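Local coordinates for nicotinate-nucleotide pyrophosphorylase (Francisella tularensis subsp. tularensis, PDB 3TQV) that catalyses phosphoribosyl transfer from 5-phospho-alpha-D-ribose 1-diphosphate to quinolinate with decarboxylation, yielding nicotinate mononucleotide, carbon dioxide and diphosphate for NAD(+) biosynthesis, at the interface of chains A and B. Numbering follows the deposited sequence. Chains: chain A/B, Nicotinate-nucleotide pyrophosphorylase.

Contact 1: the interface of chains A and B. Residues chain A 26, 29, 112-113, 116, 148; chain B 146-147.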
loop_
_atom_site.group_PDB
_atom_site.type_symbol
_atom_site.label_atom_id
_atom_site.label_comp_id
_atom_site.label_asym_id
_atom_site.label_seq_id
_atom_site.Cartn_x
_atom_site.Cartn_y
_atom_site.Cartn_z
ATOM N N SER A 26 13.297 -0.577 4.514
ATOM C CA SER A 26 12.979 0.042 3.233
ATOM C C SER A 26 14.202 0.683 2.614
ATOM O O SER A 26 14.324 0.740 1.388
ATOM C CB SER A 26 11.847 1.064 3.366
ATOM O OG SER A 26 11.966 1.811 4.558
ATOM N N GLU A 29 16.282 -2.452 1.395
ATOM C CA GLU A 29 15.732 -3.040 0.191
ATOM C C GLU A 29 16.019 -2.173 -1.027
ATOM O O GLU A 29 16.011 -2.665 -2.161
ATOM C CB GLU A 29 14.221 -3.231 0.334
ATOM C CG GLU A 29 13.419 -1.954 0.081
ATOM C CD GLU A 29 11.941 -2.130 0.314
ATOM O OE1 GLU A 29 11.233 -1.110 0.343
ATOM O OE2 GLU A 29 11.480 -3.282 0.465
ATOM N N ASN A 112 8.222 7.831 -1.099
ATOM C CA ASN A 112 7.434 6.613 -0.857
ATOM C C ASN A 112 6.644 6.567 0.465
ATOM O O ASN A 112 5.523 6.037 0.508
ATOM C CB ASN A 112 8.283 5.345 -1.030
ATOM C CG ASN A 112 8.554 5.020 -2.499
ATOM O OD1 ASN A 112 7.872 5.513 -3.396
ATOM N ND2 ASN A 112 9.562 4.205 -2.744
ATOM N N PHE A 113 7.204 7.115 1.539
ATOM C CA PHE A 113 6.435 7.175 2.788
ATOM C C PHE A 113 5.315 8.240 2.793
ATOM O O PHE A 113 4.152 7.931 3.086
ATOM C CB PHE A 113 7.342 7.313 4.020
ATOM C CG PHE A 113 7.869 5.998 4.547
ATOM C CD1 PHE A 113 9.199 5.644 4.370
ATOM C CD2 PHE A 113 7.034 5.117 5.220
ATOM C CE1 PHE A 113 9.687 4.449 4.860
ATOM C CE2 PHE A 113 7.523 3.911 5.714
ATOM C CZ PHE A 113 8.848 3.575 5.523
HETATM N N MSE A 116 2.300 7.684 0.577
HETATM C CA MSE A 116 1.465 6.585 1.023
HETATM C C MSE A 116 0.577 6.980 2.199
HETATM O O MSE A 116 -0.635 6.781 2.169
HETATM C CB MSE A 116 2.336 5.410 1.438
HETATM C CG MSE A 116 1.551 4.166 1.711
HETATM SE SE MSE A 116 2.385 3.026 3.043
HETATM C CE MSE A 116 4.158 3.776 3.019
ATOM N N PHE A 148 1.912 -1.961 8.452
ATOM C CA PHE A 148 1.514 -0.560 8.601
ATOM C C PHE A 148 0.235 -0.406 9.402
ATOM O O PHE A 148 -0.532 0.527 9.167
ATOM C CB PHE A 148 1.314 0.102 7.242
ATOM C CG PHE A 148 2.570 0.245 6.445
ATOM C CD1 PHE A 148 3.221 1.464 6.373
ATOM C CD2 PHE A 148 3.090 -0.833 5.750
ATOM C CE1 PHE A 148 4.380 1.618 5.632
ATOM C CE2 PHE A 148 4.240 -0.696 5.004
ATOM C CZ PHE A 148 4.895 0.539 4.942
ATOM N N PRO B 146 6.845 0.920 1.121
ATOM C CA PRO B 146 8.070 0.564 1.825
ATOM C C PRO B 146 8.017 -0.853 2.400
ATOM O O PRO B 146 7.004 -1.245 2.983
ATOM C CB PRO B 146 8.132 1.620 2.925
ATOM C CG PRO B 146 7.574 2.844 2.248
ATOM C CD PRO B 146 6.422 2.295 1.429
ATOM N N GLY B 147 9.103 -1.604 2.212
ATOM C CA GLY B 147 9.229 -2.947 2.740
ATOM C C GLY B 147 8.678 -3.989 1.794
ATOM O O GLY B 147 8.792 -5.186 2.037
#
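A:Glu29 turns its CG into the position between its own backbone N and carbonyl carbon (chi1 81°) and then runs out extended, which carries the carboxylate from helix 16-31 to the backbone of B:Gly147. A:Met116, a selenomethionine, instead sets CG opposite its backbone N and bends at chi3, pointing its terminal methyl, CE, tip to tip at B:Pro146, though the closeness of the two is doubtful as modelled. In this homodimer of the NadC/ModD family (quinolinate phosphoribosyltransferase), a Pro-Gly turn of chain B packs between helices 16-31 and 100-131 of chain A, beside the loop residue A:Phe148.

The evidence for insertion is the burial of B:Pro146, which hides 73 Å² of the 140 Å² summed over the patch. Its CG sits over the middle of one face of the A:Phe113 ring, 3.5 Å from the ring centroid, a CH-pi contact. CB of the same proline leans toward the CZ end of that ring while CG stays over the centre. Two other walls are looser: A:Ser26 CB is 3.8 Å from B:Pro146 CB, and the backbone O of A:Asn112 is 4.0 Å from B:Pro146 CD.

A:Phe148 uses its rim and not its face. The carbonyl O of B:Pro146 lies in the plane of that ring, 3.4 Å from A:Phe148 CZ, an arrangement in which the weakly positive hydrogen edge could favour the oxygen.

The polar component is the bond from the B:Gly147 backbone N to the carboxylate OE1 of A:Glu29, 2.9 Å long and fairly straight (159° at the hydrogen). The donor approaches on the syn side, tilted 31° from the carboxylate plane. Behind it, A:Glu29 CD rests 3.7 Å from B:Gly147 CA, so the carboxylate lies against the glycine backbone, where a side chain is absent. The backbone angles of B:Pro146 and B:Gly147 fit the two central positions of a type II turn, where glycine, with its positive phi, is favoured at the second.

Contact 2: the interface of chains A and B. Residues chain A 142, 149, 166-169; chain B 29-30, 108, 112.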
loop_
_atom_site.group_PDB
_atom_site.type_symbol
_atom_site.label_atom_id
_atom_site.label_comp_id
_atom_site.label_asym_id
_atom_site.label_seq_id
_atom_site.Cartn_x
_atom_site.Cartn_y
_atom_site.Cartn_z
ATOM N N ARG A 142 -9.263 -3.532 10.405
ATOM C CA ARG A 142 -7.989 -4.229 10.430
ATOM C C ARG A 142 -7.525 -4.544 9.010
ATOM O O ARG A 142 -6.531 -5.255 8.811
ATOM C CB ARG A 142 -8.076 -5.489 11.305
ATOM C CG ARG A 142 -8.159 -5.153 12.801
ATOM C CD ARG A 142 -8.649 -6.308 13.665
ATOM N NE ARG A 142 -7.905 -7.545 13.429
ATOM C CZ ARG A 142 -8.390 -8.619 12.802
ATOM N NH1 ARG A 142 -9.639 -8.635 12.349
ATOM N NH2 ARG A 142 -7.625 -9.686 12.644
ATOM N N ARG A 149 0.015 -1.326 10.335
ATOM C CA ARG A 149 -1.185 -1.321 11.159
ATOM C C ARG A 149 -1.288 -0.026 11.976
ATOM O O ARG A 149 -2.243 0.734 11.835
ATOM C CB ARG A 149 -1.182 -2.536 12.080
ATOM C CG ARG A 149 -2.005 -2.365 13.316
ATOM C CD ARG A 149 -3.490 -2.541 13.047
ATOM N NE ARG A 149 -3.781 -3.943 12.799
ATOM C CZ ARG A 149 -4.299 -4.367 11.669
ATOM N NH1 ARG A 149 -4.604 -3.477 10.738
ATOM N NH2 ARG A 149 -4.517 -5.652 11.484
ATOM N N ILE A 166 -7.298 -1.823 17.679
ATOM C CA ILE A 166 -6.020 -1.941 16.973
ATOM C C ILE A 166 -5.826 -3.332 16.354
ATOM O O ILE A 166 -5.364 -3.468 15.217
ATOM C CB ILE A 166 -4.806 -1.643 17.904
ATOM C CG1 ILE A 166 -4.972 -0.303 18.628
ATOM C CG2 ILE A 166 -3.503 -1.699 17.121
ATOM C CD1 ILE A 166 -5.429 0.831 17.744
ATOM N N GLY A 167 -6.175 -4.364 17.109
ATOM C CA GLY A 167 -5.967 -5.718 16.641
ATOM C C GLY A 167 -6.983 -6.704 17.175
ATOM O O GLY A 167 -8.158 -6.370 17.316
ATOM N N LEU A 168 -6.516 -7.922 17.453
ATOM C CA LEU A 168 -7.347 -8.972 18.029
ATOM C C LEU A 168 -7.164 -9.032 19.540
ATOM O O LEU A 168 -7.924 -9.711 20.229
ATOM C CB LEU A 168 -7.021 -10.337 17.406
ATOM C CG LEU A 168 -7.283 -10.508 15.897
ATOM C CD1 LEU A 168 -6.733 -11.835 15.373
ATOM C CD2 LEU A 168 -8.762 -10.356 15.541
ATOM N N PHE A 169 -6.172 -8.299 20.054
ATOM C CA PHE A 169 -5.844 -8.323 21.491
ATOM C C PHE A 169 -6.541 -7.261 22.370
ATOM O O PHE A 169 -6.733 -7.481 23.564
ATOM C CB PHE A 169 -4.333 -8.199 21.673
ATOM C CG PHE A 169 -3.751 -6.977 21.018
ATOM C CD1 PHE A 169 -3.600 -5.789 21.732
ATOM C CD2 PHE A 169 -3.376 -7.004 19.675
ATOM C CE1 PHE A 169 -3.076 -4.655 21.120
ATOM C CE2 PHE A 169 -2.841 -5.876 19.051
ATOM C CZ PHE A 169 -2.696 -4.707 19.764
ATOM N N GLU B 29 1.903 -7.252 15.031
ATOM C CA GLU B 29 1.182 -5.996 15.118
ATOM C C GLU B 29 -0.304 -6.249 15.324
ATOM O O GLU B 29 -1.022 -5.395 15.858
ATOM C CB GLU B 29 1.391 -5.181 13.842
ATOM C CG GLU B 29 0.576 -5.658 12.635
ATOM C CD GLU B 29 0.874 -4.882 11.349
ATOM O OE1 GLU B 29 0.521 -5.388 10.273
ATOM O OE2 GLU B 29 1.452 -3.772 11.405
ATOM N N ASP B 30 -0.779 -7.416 14.899
ATOM C CA ASP B 30 -2.209 -7.676 14.955
ATOM C C ASP B 30 -2.589 -8.502 16.191
ATOM O O ASP B 30 -3.652 -8.288 16.791
ATOM C CB ASP B 30 -2.672 -8.351 13.656
ATOM C CG ASP B 30 -4.194 -8.516 13.573
ATOM O OD1 ASP B 30 -4.940 -7.623 14.018
ATOM O OD2 ASP B 30 -4.645 -9.556 13.053
ATOM N N ARG B 108 -7.479 -12.540 8.811
ATOM C CA ARG B 108 -7.286 -11.164 8.390
ATOM C C ARG B 108 -5.899 -10.960 7.744
ATOM O O ARG B 108 -5.789 -10.383 6.655
ATOM C CB ARG B 108 -7.477 -10.251 9.607
ATOM C CG ARG B 108 -7.938 -8.831 9.328
ATOM C CD ARG B 108 -8.016 -8.497 7.856
ATOM N NE ARG B 108 -9.300 -8.905 7.317
ATOM C CZ ARG B 108 -9.640 -8.824 6.039
ATOM N NH1 ARG B 108 -8.784 -8.346 5.151
ATOM N NH2 ARG B 108 -10.845 -9.215 5.657
ATOM N N ASN B 112 -5.225 -9.991 3.931
ATOM C CA ASN B 112 -4.553 -8.703 3.754
ATOM C C ASN B 112 -3.355 -8.777 2.813
ATOM O O ASN B 112 -3.002 -7.794 2.164
ATOM C CB ASN B 112 -4.125 -8.103 5.090
ATOM C CG ASN B 112 -5.247 -7.361 5.771
ATOM O OD1 ASN B 112 -5.149 -7.006 6.943
ATOM N ND2 ASN B 112 -6.331 -7.138 5.044
#
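A:Arg142 and B:Asp30 meet side-on, guanidinium and carboxylate nearly coplanar at 19°, across the subunit boundary of a NadC-type quinolinate phosphoribosyltransferase, where the family builds its active site from both chains. A:Arg142 NE donates to B:Asp30 OD1 at 3.0 Å and its NH2 to B:Asp30 OD2 at 3.0 Å. Both oxygens offer their syn lone pairs and lie close to the guanidinium plane, so this paired salt bridge fixes the rotation of both groups. B:Asp30 presents the carboxylate by placing CG opposite its backbone N (chi1 -174°).

A:Arg149 approaches the same carboxylate with its plane turned 72°; A:Arg149 NH2 lies 3.2 Å from B:Asp30 OD1, a salt bridge whose hydrogen bond is weak. OD1 is thus shared by two arginines, which would probably stabilise its negative charge.

The faces of the A:Arg142 guanidinium are packed too: A:Leu168 CD2 lies over one, while B:Arg108 CG covers the other near its rim, 3.5 Å from A:Arg142 CZ. The guanidinium planes of A:Arg142 and B:Arg108 stand almost perpendicular, and both arginines are predicted substrate ligands, consistent with a pocket for anionic substrates.

Backbone N-H groups of chain A add two more bonds. A:Leu168 N donates to B:Asp30 O at 3.0 Å, near the end of helix 16-31. A:Arg149 N, opening helix 149-158, donates to B:Glu29 OE2 at 3.0 Å from above the carboxylate plane. B:Asn112 OD1 faces A:Arg142 O, two acceptors as modelled; its amide orientation is therefore doubtful.

The C-alpha centres of contact 1 and contact 2 lie about 19 Å apart on one two-fold symmetric interface, so each recurs with the chains exchanged. Both use Glu29 of helix 16-31 and Asn112 of helix 100-131 of chain A (100-130 in chain B), from chain A in contact 1 and from chain B in contact 2. The stretch 146-149 also serves both, with A:Phe148 taking part in contact 1 and A:Arg149, next in sequence, in contact 2. Contact 1 is mainly apolar and contact 2 charged. Together they probably link packing of the homodimer, three of which make the hexamer, to the placement of probable substrate-binding arginines.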